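Local atomic coordinates of carbohydrate binding protein, putative, cbp2D (Cellvibrio japonicus, PDB entry 7B21), a protein that probably transfers electrons through a covalently bound heme c, the chain being the X183 cytochrome domain of a larger, putatively polysaccharide-binding protein. Residues Arg59-Ile62 with Ser63-Pro67. Sequence-based numbering, arbitrary orientation.
Sequences RDFI and SMWMP. With NA (sodium ion), chain C; HEC (heme c), chain B.
Phe-61 meets Trp-65 and Met-66 in a local contact at the C-terminal end of helix 58-65, beside the heme. Trp-65 CD1 lies over one face of the Phe-61 ring, offset toward its rim, 4.0 Å from Phe-61 CD2. The Phe-61 ring and the five-membered ring of Trp-65 lie obliquely, with their planes at 52°. The Trp-65 indole stacks on His-49 and donates from NE1 to Asp-52. Phe-61 CG is anti to the backbone N (chi1 175°), and the ring reaches the porphyrin, with CE1 3.3 Å from heme C2A. Met-66 CG packs 3.7 Å from Phe-61 CE1. The fold is that of a c-type cytochrome, and Met-66 is the axial methionine ligand. The Met-66 chain bends at chi2 (-69°) and again at chi3, and Met-66 SD binds the heme iron at 2.3 Å; His-23 is the other axial ligand. Met-66 is also the first residue to leave helical geometry. Met-66 N still donates to Ile-62 O at 3.0 Å. Met-66 O binds a sodium ion, as does Ile-62 O at 2.4 Å. Ser-63 O, Glu-71 O and Cys-74 O complete the site, so the sodium ties the helix end to the following loop. In one conformer of Ser-63, a water bridges its OG and Asp-60 OD1.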
# COMPACT_ATOMS: atom_id res chain seq x y z
N ARG A 59 6.88 2.18 -2.64
CA ARG A 59 6.19 3.47 -2.90
C ARG A 59 5.94 3.63 -4.40
O ARG A 59 4.91 4.17 -4.79
CB ARG A 59 6.94 4.68 -2.37
CG ARG A 59 8.35 4.89 -2.88
CD ARG A 59 8.94 6.20 -2.41
NE ARG A 59 9.10 6.27 -0.97
CZ ARG A 59 9.62 7.32 -0.35
NH1 ARG A 59 9.99 8.38 -1.03
NH2 ARG A 59 9.77 7.31 0.96
N ASP A 60 6.87 3.18 -5.25
CA ASP A 60 6.73 3.35 -6.70
C ASP A 60 5.69 2.36 -7.23
O ASP A 60 4.93 2.72 -8.13
CB ASP A 60 8.06 3.19 -7.39
CG ASP A 60 9.03 4.29 -7.00
OD1 ASP A 60 8.60 5.41 -6.71
OD2 ASP A 60 10.25 3.99 -6.95
N PHE A 61 5.63 1.16 -6.68
CA PHE A 61 4.54 0.23 -7.01
C PHE A 61 3.20 0.89 -6.74
O PHE A 61 2.28 0.84 -7.53
CB PHE A 61 4.72 -1.05 -6.18
CG PHE A 61 3.57 -2.04 -6.36
CD1 PHE A 61 2.36 -1.87 -5.69
CD2 PHE A 61 3.72 -3.15 -7.16
CE1 PHE A 61 1.33 -2.77 -5.87
CE2 PHE A 61 2.71 -4.08 -7.28
CZ PHE A 61 1.51 -3.88 -6.64
N ILE A 62 3.09 1.50 -5.57
CA ILE A 62 1.82 2.17 -5.18
C ILE A 62 1.52 3.29 -6.16
O ILE A 62 0.40 3.42 -6.68
CB ILE A 62 1.85 2.64 -3.73
CG1 ILE A 62 1.95 1.45 -2.77
CG2 ILE A 62 0.66 3.54 -3.42
CD1 ILE A 62 2.28 1.82 -1.35
N SER A 63 2.50 4.15 -6.42
CA SER A 63 2.27 5.27 -7.36
C SER A 63 1.75 4.73 -8.69
O SER A 63 0.77 5.24 -9.21
CB SER A 63 3.51 6.09 -7.56
OG SER A 63 3.80 6.83 -6.39
N MET A 64 2.44 3.73 -9.25
CA MET A 64 2.10 3.23 -10.59
C MET A 64 0.77 2.47 -10.62
O MET A 64 0.03 2.59 -11.61
CB MET A 64 3.20 2.27 -11.03
CG MET A 64 4.51 2.93 -11.35
SD MET A 64 5.80 1.73 -11.80
CE MET A 64 5.17 1.20 -13.40
N TRP A 65 0.49 1.67 -9.60
CA TRP A 65 -0.47 0.58 -9.77
C TRP A 65 -1.66 0.66 -8.81
O TRP A 65 -2.61 -0.12 -9.02
CB TRP A 65 0.19 -0.79 -9.63
CG TRP A 65 1.25 -1.06 -10.64
CD1 TRP A 65 2.59 -1.11 -10.42
CD2 TRP A 65 1.07 -1.31 -12.05
NE1 TRP A 65 3.26 -1.39 -11.59
CE2 TRP A 65 2.35 -1.51 -12.59
CE3 TRP A 65 -0.07 -1.47 -12.84
CZ2 TRP A 65 2.54 -1.81 -13.94
CZ3 TRP A 65 0.13 -1.81 -14.16
CH2 TRP A 65 1.41 -1.95 -14.70
N MET A 66 -1.65 1.51 -7.79
CA MET A 66 -2.70 1.43 -6.76
C MET A 66 -3.22 2.82 -6.46
O MET A 66 -2.52 3.82 -6.58
CB MET A 66 -2.15 0.76 -5.50
CG MET A 66 -1.74 -0.69 -5.71
SD MET A 66 -3.13 -1.81 -6.02
CE MET A 66 -2.41 -2.86 -7.26
N PRO A 67 -4.48 2.95 -6.02
CA PRO A 67 -5.47 1.87 -5.96
C PRO A 67 -5.81 1.38 -7.36
O PRO A 67 -5.92 2.17 -8.28
CB PRO A 67 -6.69 2.53 -5.29
CG PRO A 67 -6.58 4.00 -5.69
CD PRO A 67 -5.08 4.24 -5.72
NA NA C . -1.00 5.20 -7.52
FE HEC B . -3.61 -3.08 -4.12
CHA HEC B . -1.59 -5.63 -5.10
CHB HEC B . -1.08 -1.74 -2.32
CHC HEC B . -5.58 -0.41 -3.38
CHD HEC B . -6.24 -4.59 -5.64
NA HEC B . -1.74 -3.58 -3.77
C1A HEC B . -1.08 -4.73 -4.18
C2A HEC B . 0.20 -4.83 -3.56
C3A HEC B . 0.37 -3.73 -2.82
C4A HEC B . -0.85 -2.95 -2.93
CMA HEC B . 1.57 -3.29 -2.04
CAA HEC B . 1.18 -5.97 -3.73
CBA HEC B . 0.93 -7.07 -2.67
CGA HEC B . 1.90 -8.19 -2.64
O1A HEC B . 2.88 -8.19 -3.39
O2A HEC B . 1.69 -9.09 -1.76
NB HEC B . -3.37 -1.38 -3.07
C1B HEC B . -2.24 -1.00 -2.39
C2B HEC B . -2.43 0.28 -1.79
C3B HEC B . -3.69 0.71 -2.13
C4B HEC B . -4.28 -0.40 -2.90
CMB HEC B . -1.44 1.02 -0.96
CAB HEC B . -4.35 2.00 -1.83
CBB HEC B . -3.62 3.21 -2.36
NC HEC B . -5.51 -2.59 -4.44
C1C HEC B . -6.17 -1.48 -4.02
C2C HEC B . -7.57 -1.56 -4.33
C3C HEC B . -7.78 -2.78 -4.89
C4C HEC B . -6.50 -3.41 -5.00
CMC HEC B . -8.58 -0.50 -3.95
CAC HEC B . -9.07 -3.43 -5.28
CBC HEC B . -9.96 -2.69 -6.19
ND HEC B . -3.84 -4.73 -5.22
C1D HEC B . -4.99 -5.17 -5.80
C2D HEC B . -4.72 -6.33 -6.64
C3D HEC B . -3.41 -6.59 -6.55
C4D HEC B . -2.86 -5.61 -5.60
CMD HEC B . -5.75 -7.07 -7.44
CAD HEC B . -2.60 -7.56 -7.34
CBD HEC B . -1.96 -6.80 -8.57
CGD HEC B . -1.27 -7.69 -9.55
O1D HEC B . -0.04 -7.92 -9.42
O2D HEC B . -1.97 -8.19 -10.48
O HOH W 1 6.49 7.07 -6.08